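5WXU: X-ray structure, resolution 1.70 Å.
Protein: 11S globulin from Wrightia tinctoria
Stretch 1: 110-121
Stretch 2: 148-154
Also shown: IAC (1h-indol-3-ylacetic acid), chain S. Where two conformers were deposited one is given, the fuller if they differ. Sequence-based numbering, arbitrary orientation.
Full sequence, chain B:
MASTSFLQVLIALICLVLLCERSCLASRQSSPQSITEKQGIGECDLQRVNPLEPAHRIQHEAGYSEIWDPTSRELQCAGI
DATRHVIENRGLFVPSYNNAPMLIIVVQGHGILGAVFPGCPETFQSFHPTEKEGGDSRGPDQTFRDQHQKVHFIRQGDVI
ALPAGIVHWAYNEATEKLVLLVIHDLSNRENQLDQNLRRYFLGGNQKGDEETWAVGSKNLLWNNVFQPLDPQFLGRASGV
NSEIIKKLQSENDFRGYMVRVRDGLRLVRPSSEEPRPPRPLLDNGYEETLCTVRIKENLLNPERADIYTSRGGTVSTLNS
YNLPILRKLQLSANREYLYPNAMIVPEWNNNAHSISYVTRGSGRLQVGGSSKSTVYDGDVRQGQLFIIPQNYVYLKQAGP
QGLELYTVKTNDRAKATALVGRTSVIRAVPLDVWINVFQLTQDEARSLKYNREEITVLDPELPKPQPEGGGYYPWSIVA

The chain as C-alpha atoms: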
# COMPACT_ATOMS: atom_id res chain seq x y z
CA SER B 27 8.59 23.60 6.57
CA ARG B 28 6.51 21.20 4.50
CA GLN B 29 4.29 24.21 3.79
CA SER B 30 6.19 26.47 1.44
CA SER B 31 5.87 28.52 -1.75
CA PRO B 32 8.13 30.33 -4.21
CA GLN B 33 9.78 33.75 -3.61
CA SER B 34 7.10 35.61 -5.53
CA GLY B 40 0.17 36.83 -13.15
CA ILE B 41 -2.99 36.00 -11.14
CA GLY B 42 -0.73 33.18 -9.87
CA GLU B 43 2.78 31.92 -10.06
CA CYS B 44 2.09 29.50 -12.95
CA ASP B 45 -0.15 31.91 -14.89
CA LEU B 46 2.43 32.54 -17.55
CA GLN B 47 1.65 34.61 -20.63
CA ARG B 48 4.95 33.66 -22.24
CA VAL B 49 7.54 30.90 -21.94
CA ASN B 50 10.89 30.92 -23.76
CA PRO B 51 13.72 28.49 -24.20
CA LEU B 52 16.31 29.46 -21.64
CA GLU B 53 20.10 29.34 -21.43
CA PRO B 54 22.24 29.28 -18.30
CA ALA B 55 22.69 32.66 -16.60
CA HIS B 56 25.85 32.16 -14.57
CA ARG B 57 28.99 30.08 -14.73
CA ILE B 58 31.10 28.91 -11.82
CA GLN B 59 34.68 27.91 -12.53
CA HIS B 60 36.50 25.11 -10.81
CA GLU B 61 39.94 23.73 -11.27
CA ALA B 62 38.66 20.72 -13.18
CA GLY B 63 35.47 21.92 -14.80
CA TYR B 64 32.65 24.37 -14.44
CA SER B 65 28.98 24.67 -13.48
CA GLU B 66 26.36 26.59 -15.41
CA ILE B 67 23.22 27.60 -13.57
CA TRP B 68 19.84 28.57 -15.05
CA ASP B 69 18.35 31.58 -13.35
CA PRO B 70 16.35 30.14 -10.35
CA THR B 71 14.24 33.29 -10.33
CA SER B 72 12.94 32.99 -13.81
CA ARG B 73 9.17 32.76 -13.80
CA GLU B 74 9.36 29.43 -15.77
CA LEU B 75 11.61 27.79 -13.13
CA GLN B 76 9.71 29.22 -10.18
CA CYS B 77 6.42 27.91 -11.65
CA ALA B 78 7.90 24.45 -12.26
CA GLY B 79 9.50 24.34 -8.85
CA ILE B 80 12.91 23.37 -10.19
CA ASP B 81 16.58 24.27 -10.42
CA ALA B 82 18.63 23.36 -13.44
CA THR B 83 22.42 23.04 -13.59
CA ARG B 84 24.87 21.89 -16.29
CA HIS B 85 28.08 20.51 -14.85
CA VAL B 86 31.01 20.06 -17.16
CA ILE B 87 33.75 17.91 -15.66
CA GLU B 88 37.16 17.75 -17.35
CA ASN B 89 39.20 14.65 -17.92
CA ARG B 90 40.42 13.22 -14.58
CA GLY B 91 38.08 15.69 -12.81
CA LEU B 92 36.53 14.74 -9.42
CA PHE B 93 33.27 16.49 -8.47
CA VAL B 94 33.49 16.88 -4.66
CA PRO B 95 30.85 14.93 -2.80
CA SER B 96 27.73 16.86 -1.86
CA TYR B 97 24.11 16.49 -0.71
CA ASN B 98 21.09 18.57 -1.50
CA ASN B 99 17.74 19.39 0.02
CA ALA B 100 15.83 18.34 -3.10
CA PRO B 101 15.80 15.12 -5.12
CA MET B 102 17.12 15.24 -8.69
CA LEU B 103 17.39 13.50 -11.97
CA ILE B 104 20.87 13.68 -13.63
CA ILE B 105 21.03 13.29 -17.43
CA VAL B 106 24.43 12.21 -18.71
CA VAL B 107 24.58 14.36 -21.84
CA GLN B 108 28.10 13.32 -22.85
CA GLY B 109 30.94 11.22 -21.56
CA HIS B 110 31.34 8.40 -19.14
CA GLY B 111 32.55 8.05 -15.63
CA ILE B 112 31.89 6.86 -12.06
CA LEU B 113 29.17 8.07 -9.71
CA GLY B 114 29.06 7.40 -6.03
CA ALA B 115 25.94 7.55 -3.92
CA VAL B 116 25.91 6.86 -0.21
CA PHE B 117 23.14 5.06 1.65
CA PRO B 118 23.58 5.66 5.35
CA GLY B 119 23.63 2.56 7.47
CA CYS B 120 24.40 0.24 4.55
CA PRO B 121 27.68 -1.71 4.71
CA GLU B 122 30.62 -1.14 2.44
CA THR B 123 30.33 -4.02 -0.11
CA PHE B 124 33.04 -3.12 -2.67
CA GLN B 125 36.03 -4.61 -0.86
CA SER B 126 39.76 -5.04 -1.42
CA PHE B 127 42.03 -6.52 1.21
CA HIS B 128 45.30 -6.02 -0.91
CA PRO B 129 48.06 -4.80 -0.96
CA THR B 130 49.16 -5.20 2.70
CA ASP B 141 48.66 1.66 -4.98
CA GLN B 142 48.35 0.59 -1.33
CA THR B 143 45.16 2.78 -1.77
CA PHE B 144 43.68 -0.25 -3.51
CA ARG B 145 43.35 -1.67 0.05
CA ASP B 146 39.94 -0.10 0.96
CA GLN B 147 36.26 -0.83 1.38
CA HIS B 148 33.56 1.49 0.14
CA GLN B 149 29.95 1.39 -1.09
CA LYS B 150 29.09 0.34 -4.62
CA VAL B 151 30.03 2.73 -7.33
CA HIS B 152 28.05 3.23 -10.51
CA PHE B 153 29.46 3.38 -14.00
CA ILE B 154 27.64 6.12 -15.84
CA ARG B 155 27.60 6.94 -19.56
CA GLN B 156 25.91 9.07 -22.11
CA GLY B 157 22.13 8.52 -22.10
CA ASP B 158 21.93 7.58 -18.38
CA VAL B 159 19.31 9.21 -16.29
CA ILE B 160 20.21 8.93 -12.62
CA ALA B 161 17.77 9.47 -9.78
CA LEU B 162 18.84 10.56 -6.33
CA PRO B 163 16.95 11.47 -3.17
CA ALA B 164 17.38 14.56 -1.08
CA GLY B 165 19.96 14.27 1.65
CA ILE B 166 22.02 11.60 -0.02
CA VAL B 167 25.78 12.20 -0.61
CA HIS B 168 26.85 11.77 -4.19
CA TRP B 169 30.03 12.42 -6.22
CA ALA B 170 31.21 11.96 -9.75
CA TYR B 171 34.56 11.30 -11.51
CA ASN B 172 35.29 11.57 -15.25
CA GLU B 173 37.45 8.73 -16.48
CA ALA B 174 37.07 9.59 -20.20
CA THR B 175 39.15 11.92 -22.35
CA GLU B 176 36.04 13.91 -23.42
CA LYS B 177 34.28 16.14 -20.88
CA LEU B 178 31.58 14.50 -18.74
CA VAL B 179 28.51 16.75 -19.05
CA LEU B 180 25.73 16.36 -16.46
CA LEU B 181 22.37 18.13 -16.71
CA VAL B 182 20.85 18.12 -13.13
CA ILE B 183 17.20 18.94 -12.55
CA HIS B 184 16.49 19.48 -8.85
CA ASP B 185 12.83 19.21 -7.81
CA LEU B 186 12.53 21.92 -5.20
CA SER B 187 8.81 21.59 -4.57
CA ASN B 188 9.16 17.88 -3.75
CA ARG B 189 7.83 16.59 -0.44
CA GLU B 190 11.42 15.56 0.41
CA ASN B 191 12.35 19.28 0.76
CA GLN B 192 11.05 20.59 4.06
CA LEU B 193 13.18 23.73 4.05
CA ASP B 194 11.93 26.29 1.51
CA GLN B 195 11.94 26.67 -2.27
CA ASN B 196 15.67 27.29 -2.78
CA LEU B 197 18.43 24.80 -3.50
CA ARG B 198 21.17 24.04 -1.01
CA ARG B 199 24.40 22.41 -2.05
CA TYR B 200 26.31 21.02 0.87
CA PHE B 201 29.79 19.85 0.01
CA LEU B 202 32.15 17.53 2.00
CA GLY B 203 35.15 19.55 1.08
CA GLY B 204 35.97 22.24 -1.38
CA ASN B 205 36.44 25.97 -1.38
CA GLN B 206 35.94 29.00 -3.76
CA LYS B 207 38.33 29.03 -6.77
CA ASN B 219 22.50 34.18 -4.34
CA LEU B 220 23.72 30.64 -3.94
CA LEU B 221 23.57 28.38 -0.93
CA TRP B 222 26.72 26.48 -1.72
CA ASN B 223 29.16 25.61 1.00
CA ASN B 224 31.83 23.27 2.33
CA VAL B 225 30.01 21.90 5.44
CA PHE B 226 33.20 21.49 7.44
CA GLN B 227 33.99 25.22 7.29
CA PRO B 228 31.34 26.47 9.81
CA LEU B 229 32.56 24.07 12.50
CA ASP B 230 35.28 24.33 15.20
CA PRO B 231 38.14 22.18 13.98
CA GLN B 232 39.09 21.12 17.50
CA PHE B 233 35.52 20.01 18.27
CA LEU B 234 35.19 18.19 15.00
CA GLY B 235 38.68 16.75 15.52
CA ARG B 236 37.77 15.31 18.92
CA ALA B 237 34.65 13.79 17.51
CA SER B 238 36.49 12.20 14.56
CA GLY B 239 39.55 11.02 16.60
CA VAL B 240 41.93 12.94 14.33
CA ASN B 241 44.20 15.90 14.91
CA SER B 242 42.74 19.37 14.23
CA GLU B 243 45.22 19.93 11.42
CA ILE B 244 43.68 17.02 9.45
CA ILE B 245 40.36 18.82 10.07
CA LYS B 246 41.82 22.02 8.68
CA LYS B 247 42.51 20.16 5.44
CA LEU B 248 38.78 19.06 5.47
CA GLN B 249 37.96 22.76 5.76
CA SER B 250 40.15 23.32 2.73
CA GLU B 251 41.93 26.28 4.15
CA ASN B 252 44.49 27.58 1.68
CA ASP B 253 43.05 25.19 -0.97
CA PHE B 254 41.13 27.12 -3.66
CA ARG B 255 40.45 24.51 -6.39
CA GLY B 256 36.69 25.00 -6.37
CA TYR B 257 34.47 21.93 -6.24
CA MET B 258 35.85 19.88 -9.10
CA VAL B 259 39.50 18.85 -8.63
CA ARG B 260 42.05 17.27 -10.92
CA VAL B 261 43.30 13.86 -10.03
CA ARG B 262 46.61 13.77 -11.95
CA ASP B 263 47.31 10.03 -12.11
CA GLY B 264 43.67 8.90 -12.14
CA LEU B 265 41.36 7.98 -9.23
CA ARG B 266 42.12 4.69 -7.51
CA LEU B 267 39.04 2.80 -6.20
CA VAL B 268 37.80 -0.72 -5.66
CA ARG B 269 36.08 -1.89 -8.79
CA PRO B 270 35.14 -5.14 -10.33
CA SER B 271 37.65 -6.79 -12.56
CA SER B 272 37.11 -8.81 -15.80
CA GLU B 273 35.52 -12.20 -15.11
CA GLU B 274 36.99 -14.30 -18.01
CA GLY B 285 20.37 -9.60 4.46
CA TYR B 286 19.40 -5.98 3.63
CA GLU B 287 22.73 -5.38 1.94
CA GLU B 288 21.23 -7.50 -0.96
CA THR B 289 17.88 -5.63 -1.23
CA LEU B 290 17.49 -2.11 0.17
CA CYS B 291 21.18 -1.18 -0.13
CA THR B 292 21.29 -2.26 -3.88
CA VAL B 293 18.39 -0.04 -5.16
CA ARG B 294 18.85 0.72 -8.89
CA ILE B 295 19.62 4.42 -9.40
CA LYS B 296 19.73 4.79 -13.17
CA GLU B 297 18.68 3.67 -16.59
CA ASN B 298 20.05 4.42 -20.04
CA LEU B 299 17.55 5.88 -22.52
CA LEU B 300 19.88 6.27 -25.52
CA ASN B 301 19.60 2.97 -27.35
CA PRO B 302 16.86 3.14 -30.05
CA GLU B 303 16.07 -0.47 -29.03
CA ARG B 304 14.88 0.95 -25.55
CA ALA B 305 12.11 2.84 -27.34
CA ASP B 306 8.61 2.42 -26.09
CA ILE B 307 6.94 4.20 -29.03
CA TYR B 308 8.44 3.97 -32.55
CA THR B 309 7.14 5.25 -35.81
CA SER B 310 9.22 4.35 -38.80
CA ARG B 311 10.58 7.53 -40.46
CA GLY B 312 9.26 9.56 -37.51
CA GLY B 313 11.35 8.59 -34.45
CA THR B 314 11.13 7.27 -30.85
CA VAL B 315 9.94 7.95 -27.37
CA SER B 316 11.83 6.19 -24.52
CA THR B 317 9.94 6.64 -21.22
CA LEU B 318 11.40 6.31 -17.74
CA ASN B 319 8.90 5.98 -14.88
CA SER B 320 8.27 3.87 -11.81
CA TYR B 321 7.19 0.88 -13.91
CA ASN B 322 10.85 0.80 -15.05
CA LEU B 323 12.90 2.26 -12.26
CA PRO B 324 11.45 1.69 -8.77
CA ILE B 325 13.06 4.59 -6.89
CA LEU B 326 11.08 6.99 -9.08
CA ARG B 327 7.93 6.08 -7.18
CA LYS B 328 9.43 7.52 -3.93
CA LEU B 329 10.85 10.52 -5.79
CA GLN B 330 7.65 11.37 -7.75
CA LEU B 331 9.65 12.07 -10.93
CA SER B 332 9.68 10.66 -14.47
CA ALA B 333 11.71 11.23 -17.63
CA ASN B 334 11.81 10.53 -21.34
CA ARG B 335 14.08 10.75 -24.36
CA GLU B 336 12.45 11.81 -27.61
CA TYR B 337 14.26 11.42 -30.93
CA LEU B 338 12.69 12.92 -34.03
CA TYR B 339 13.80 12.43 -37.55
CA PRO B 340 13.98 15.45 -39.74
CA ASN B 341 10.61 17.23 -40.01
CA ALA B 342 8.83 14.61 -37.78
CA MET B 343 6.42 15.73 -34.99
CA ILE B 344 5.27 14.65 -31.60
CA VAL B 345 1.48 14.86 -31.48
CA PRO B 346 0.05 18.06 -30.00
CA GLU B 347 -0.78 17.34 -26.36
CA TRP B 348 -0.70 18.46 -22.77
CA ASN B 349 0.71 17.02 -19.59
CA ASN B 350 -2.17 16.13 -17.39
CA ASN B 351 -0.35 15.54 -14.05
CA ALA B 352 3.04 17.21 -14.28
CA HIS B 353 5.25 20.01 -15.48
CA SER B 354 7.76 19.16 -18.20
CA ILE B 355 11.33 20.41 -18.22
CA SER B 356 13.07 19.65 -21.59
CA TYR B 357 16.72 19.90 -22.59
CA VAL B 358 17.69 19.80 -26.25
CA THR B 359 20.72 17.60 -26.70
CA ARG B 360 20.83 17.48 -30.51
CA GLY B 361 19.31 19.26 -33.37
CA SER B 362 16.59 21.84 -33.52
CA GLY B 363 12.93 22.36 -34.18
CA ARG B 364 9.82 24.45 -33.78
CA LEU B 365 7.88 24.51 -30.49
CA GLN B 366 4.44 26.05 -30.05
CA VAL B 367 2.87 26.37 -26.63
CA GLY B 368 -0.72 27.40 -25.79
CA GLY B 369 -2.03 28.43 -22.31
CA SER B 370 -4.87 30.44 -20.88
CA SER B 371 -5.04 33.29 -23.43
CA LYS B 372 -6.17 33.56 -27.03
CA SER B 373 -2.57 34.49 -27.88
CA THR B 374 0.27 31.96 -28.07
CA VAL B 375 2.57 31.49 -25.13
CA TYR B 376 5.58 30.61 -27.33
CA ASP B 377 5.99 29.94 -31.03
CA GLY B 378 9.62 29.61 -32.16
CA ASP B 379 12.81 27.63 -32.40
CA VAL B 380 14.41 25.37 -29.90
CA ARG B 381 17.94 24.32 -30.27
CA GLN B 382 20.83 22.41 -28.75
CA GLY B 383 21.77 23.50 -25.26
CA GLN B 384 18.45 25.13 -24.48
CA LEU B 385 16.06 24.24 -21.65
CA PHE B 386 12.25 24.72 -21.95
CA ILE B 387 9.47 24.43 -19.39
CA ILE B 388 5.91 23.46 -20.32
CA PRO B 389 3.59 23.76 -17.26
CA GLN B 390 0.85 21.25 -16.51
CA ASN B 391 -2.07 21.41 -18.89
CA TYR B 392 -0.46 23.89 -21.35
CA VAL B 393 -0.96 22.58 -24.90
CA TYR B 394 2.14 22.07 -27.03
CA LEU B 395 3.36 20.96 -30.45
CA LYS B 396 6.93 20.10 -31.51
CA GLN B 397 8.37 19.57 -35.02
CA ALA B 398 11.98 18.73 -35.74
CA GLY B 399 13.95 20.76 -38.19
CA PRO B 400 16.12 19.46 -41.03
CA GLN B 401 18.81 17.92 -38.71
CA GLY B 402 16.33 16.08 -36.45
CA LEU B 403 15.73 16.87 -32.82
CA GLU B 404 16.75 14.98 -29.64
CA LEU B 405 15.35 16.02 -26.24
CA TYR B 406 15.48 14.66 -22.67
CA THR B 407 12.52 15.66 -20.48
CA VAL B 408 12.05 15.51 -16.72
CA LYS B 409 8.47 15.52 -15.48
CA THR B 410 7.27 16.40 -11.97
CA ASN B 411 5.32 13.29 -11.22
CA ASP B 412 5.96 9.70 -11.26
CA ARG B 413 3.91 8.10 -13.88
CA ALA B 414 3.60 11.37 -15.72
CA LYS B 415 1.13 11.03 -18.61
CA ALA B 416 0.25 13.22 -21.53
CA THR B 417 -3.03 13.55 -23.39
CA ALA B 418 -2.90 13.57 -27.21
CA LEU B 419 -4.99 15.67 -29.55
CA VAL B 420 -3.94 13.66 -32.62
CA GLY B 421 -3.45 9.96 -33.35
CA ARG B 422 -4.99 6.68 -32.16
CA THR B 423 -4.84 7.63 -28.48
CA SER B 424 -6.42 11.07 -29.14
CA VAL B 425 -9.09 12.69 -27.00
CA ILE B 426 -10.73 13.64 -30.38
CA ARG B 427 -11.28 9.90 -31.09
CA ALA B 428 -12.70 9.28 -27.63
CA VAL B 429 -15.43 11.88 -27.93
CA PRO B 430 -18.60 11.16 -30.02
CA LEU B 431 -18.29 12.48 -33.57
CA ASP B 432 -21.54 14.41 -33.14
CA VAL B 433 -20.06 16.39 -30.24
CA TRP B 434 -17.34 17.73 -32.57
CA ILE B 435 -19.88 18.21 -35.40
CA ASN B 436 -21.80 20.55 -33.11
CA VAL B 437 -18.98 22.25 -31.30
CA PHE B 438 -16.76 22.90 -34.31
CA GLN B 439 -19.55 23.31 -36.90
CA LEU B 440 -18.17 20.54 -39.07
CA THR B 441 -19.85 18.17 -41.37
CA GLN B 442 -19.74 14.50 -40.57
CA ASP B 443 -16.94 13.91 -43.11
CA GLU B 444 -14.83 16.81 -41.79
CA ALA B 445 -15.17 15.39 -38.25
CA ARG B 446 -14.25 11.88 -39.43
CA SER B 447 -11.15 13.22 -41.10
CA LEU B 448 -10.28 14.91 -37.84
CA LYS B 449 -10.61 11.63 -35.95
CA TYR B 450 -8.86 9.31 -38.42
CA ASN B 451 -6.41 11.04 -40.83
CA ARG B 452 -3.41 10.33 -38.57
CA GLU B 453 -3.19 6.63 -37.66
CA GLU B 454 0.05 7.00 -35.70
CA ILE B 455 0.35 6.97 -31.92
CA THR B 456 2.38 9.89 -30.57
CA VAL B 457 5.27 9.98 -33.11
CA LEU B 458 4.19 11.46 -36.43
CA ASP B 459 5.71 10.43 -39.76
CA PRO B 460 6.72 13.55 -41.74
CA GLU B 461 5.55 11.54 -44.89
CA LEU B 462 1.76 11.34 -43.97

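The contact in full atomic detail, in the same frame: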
# COMPACT_ATOMS: atom_id res chain seq x y z
N HIS B 110 31.51 9.58 -20.01
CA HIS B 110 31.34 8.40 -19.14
C HIS B 110 32.25 8.50 -17.95
O HIS B 110 33.30 9.18 -17.94
CB HIS B 110 31.51 7.06 -19.89
CG HIS B 110 32.91 6.74 -20.26
ND1 HIS B 110 33.47 7.10 -21.47
CD2 HIS B 110 33.85 6.03 -19.60
CE1 HIS B 110 34.73 6.67 -21.50
NE2 HIS B 110 34.98 6.01 -20.38
N GLY B 111 31.79 7.93 -16.84
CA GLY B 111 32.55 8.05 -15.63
C GLY B 111 32.02 7.22 -14.49
O GLY B 111 31.38 6.25 -14.73
N ILE B 112 32.27 7.65 -13.27
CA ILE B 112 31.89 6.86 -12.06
C ILE B 112 31.05 7.80 -11.20
O ILE B 112 31.31 9.05 -11.09
CB ILE B 112 33.11 6.52 -11.19
CG1 ILE B 112 34.28 5.92 -12.00
CG2 ILE B 112 32.72 5.62 -10.06
CD1 ILE B 112 33.91 4.67 -12.68
N LEU B 113 29.98 7.27 -10.64
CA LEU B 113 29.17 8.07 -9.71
C LEU B 113 29.09 7.31 -8.44
O LEU B 113 28.82 6.12 -8.46
CB LEU B 113 27.78 8.31 -10.30
CG LEU B 113 26.81 9.02 -9.37
CD1 LEU B 113 26.15 10.23 -9.97
CD2 LEU B 113 25.75 8.06 -8.94
N GLY B 114 29.28 7.99 -7.34
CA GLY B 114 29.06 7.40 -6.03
C GLY B 114 27.81 7.97 -5.42
O GLY B 114 27.46 9.15 -5.63
N ALA B 115 27.11 7.12 -4.65
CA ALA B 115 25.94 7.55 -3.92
C ALA B 115 25.96 6.78 -2.61
O ALA B 115 26.17 5.56 -2.62
CB ALA B 115 24.71 7.24 -4.73
N VAL B 116 25.78 7.47 -1.51
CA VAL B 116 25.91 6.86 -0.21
C VAL B 116 24.53 6.69 0.45
O VAL B 116 23.82 7.69 0.65
CB VAL B 116 26.83 7.65 0.73
CG1 VAL B 116 26.85 7.00 2.10
CG2 VAL B 116 28.24 7.71 0.12
N PHE B 117 24.25 5.43 0.82
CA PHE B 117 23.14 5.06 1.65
C PHE B 117 23.53 4.82 3.09
O PHE B 117 24.17 3.80 3.39
CB PHE B 117 22.35 3.90 1.02
CG PHE B 117 21.66 4.35 -0.24
CD1 PHE B 117 20.53 5.19 -0.16
CD2 PHE B 117 22.24 4.16 -1.47
CE1 PHE B 117 19.92 5.68 -1.32
CE2 PHE B 117 21.65 4.65 -2.62
CZ PHE B 117 20.50 5.39 -2.55
N PRO B 118 23.12 5.74 3.97
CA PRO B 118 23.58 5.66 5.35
C PRO B 118 23.04 4.48 6.08
O PRO B 118 21.80 4.18 6.04
CB PRO B 118 23.11 6.98 5.98
CG PRO B 118 22.17 7.57 5.05
CD PRO B 118 22.23 6.90 3.74
N GLY B 119 23.98 3.74 6.68
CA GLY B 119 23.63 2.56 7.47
C GLY B 119 23.73 1.25 6.67
O GLY B 119 23.35 0.17 7.16
N CYS B 120 24.14 1.37 5.41
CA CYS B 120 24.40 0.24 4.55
C CYS B 120 25.89 -0.04 4.67
O CYS B 120 26.66 0.91 4.82
CB CYS B 120 24.09 0.54 3.07
SG CYS B 120 22.28 0.48 2.76
N PRO B 121 26.25 -1.36 4.64
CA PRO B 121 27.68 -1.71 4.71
C PRO B 121 28.44 -1.45 3.43
O PRO B 121 27.89 -1.29 2.36
CB PRO B 121 27.65 -3.22 5.04
CG PRO B 121 26.45 -3.72 4.37
CD PRO B 121 25.44 -2.60 4.54
N HIS B 148 34.49 0.40 0.29
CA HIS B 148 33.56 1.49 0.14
C HIS B 148 32.19 0.99 -0.37
O HIS B 148 32.08 -0.17 -0.68
CB HIS B 148 34.16 2.65 -0.72
CG HIS B 148 34.66 2.26 -2.06
ND1 HIS B 148 33.82 1.92 -3.10
CD2 HIS B 148 35.93 2.16 -2.55
CE1 HIS B 148 34.56 1.61 -4.17
NE2 HIS B 148 35.83 1.77 -3.87
N GLN B 149 31.20 1.87 -0.50
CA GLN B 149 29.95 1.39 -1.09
C GLN B 149 30.10 1.24 -2.60
O GLN B 149 30.99 1.85 -3.22
CB GLN B 149 28.79 2.31 -0.70
CG GLN B 149 28.41 2.14 0.78
CD GLN B 149 27.23 2.99 1.22
OE1 GLN B 149 26.57 3.61 0.41
NE2 GLN B 149 26.92 2.95 2.50
N LYS B 150 29.13 0.53 -3.19
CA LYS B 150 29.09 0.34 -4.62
C LYS B 150 29.18 1.65 -5.35
O LYS B 150 28.53 2.63 -5.00
CB LYS B 150 27.80 -0.32 -5.09
CG LYS B 150 27.60 -0.08 -6.59
CD LYS B 150 26.38 -0.76 -7.15
CE LYS B 150 26.34 -0.79 -8.67
NZ LYS B 150 27.55 -1.04 -9.52
N VAL B 151 29.94 1.61 -6.44
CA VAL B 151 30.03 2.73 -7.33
C VAL B 151 29.31 2.36 -8.61
O VAL B 151 29.09 1.16 -8.88
CB VAL B 151 31.49 3.21 -7.47
CG1 VAL B 151 31.93 3.73 -6.07
CG2 VAL B 151 32.45 2.13 -7.99
N HIS B 152 28.87 3.38 -9.32
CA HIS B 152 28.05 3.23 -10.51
C HIS B 152 28.81 3.74 -11.71
O HIS B 152 29.40 4.79 -11.64
CB HIS B 152 26.79 3.94 -10.34
CG HIS B 152 25.99 3.49 -9.16
ND1 HIS B 152 25.00 2.55 -9.25
CD2 HIS B 152 26.04 3.86 -7.86
CE1 HIS B 152 24.47 2.35 -8.05
NE2 HIS B 152 25.11 3.10 -7.18
N PHE B 153 28.73 3.00 -12.82
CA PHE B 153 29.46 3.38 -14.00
C PHE B 153 28.45 4.02 -14.90
O PHE B 153 27.53 3.37 -15.42
CB PHE B 153 30.15 2.16 -14.59
CG PHE B 153 31.10 1.54 -13.63
CD1 PHE B 153 30.65 0.65 -12.66
CD2 PHE B 153 32.41 1.95 -13.59
CE1 PHE B 153 31.51 0.12 -11.72
CE2 PHE B 153 33.28 1.42 -12.65
CZ PHE B 153 32.84 0.52 -11.72
N ILE B 154 28.61 5.30 -15.11
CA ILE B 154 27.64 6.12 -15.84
C ILE B 154 28.16 6.45 -17.24
O ILE B 154 29.39 6.50 -17.49
CB ILE B 154 27.20 7.37 -15.06
CG1 ILE B 154 28.39 8.33 -14.85
CG2 ILE B 154 26.49 6.96 -13.77
CD1 ILE B 154 28.07 9.70 -14.33
C IAC S . 26.36 -2.36 8.54
C1 IAC S . 27.75 -2.62 8.98
C2 IAC S . 28.69 -1.62 9.13
C3 IAC S . 28.28 -0.32 8.90
C4 IAC S . 26.97 -0.05 8.49
C5 IAC S . 26.03 -1.05 8.31
C7 IAC S . 27.80 -4.06 9.16
C8 IAC S . 26.54 -4.55 8.81
C17 IAC S . 29.04 -4.82 9.59
C18 IAC S . 28.91 -5.60 10.88
N IAC S . 25.70 -3.52 8.48
O2 IAC S . 27.78 -6.00 11.24
O3 IAC S . 29.94 -6.01 11.47
O HOH W 1 28.59 4.87 -3.66
O HOH W 2 25.00 2.95 -4.49
O HOH W 3 25.50 2.84 -2.18
O HOH W 4 27.89 -1.14 -1.01

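Two neighbouring strands need not stay paired along their whole length; where the backbones part, side chains and water can take over the bonding. This contact in the 11S globulin of Wrightia tinctoria, which buries 660 Å² in total, illustrates the principle.

At the start of stretch 2, His148 points away from stretch 1 and serves its own stretch: its ND1 donates to Gln149 O (2.8 Å). Gln149, next along, makes the contact. It points toward stretch 1, extended at chi2, and its amide does what a strand backbone would otherwise do. OE1 accepts from Phe117 N (3.0 Å), while NE2 donates to Phe117 O (3.0 Å) and, weakly, to Cys120 O (3.1 Å). A primary amide suits this place because it carries donor and acceptor side by side, matching the N and O of a single residue. Phe117 O also receives Cys120 N (3.2 Å) across a type II turn, in which Gly119 adopts phi 96°, where a CB would jam against the preceding carbonyl. The glutamine is thus anchored to a turn that is itself braced.

At Lys150 the stretches are joined through solvent. Water 1 accepts from Ala115 N (2.9 Å) and donates to Lys150 O (2.6 Å), filling the gap between backbones too far apart to bond directly. Water 3 similarly donates to both Ala115 O (2.8 Å) and Gln149 OE1 (2.9 Å). The lysine side chain folds back on its own stretch, its NZ donating to Val151 O (2.8 Å).

Val151 lies on the same face as Ile112 and Phe153, and its CB packs 3.7 Å from Ile112 CG2. With His152 the firm antiparallel pairing begins. It forms a hydrogen-bonded antiparallel pair with Leu113: Leu113 N donates to His152 O (2.7 Å) and His152 N to Leu113 O (2.9 Å). Its imidazole can also engage solvent, with NE2 2.7 Å from water 2.

Phe153 faces Ile112 in a non-hydrogen-bonded pair, and side chains add to the contact. Ile112, m at both chi angles, brings CD1 to 3.2 Å from Phe153 CD2, a tight apolar approach; Ile112 is buried while the phenylalanine remains partly exposed.

Ile154 pairs with Gly111, donating from N to Gly111 O (3.0 Å) and accepting at O from Gly111 N (2.9 Å). Ile154 CG2 lies 3.9 Å from Leu113 CB, on the face they share, and Ile154 CG1 lies 4.2 Å from Ile112 N. The side chains of Ile154 and Leu113 are both buried, as befits purely apolar groups.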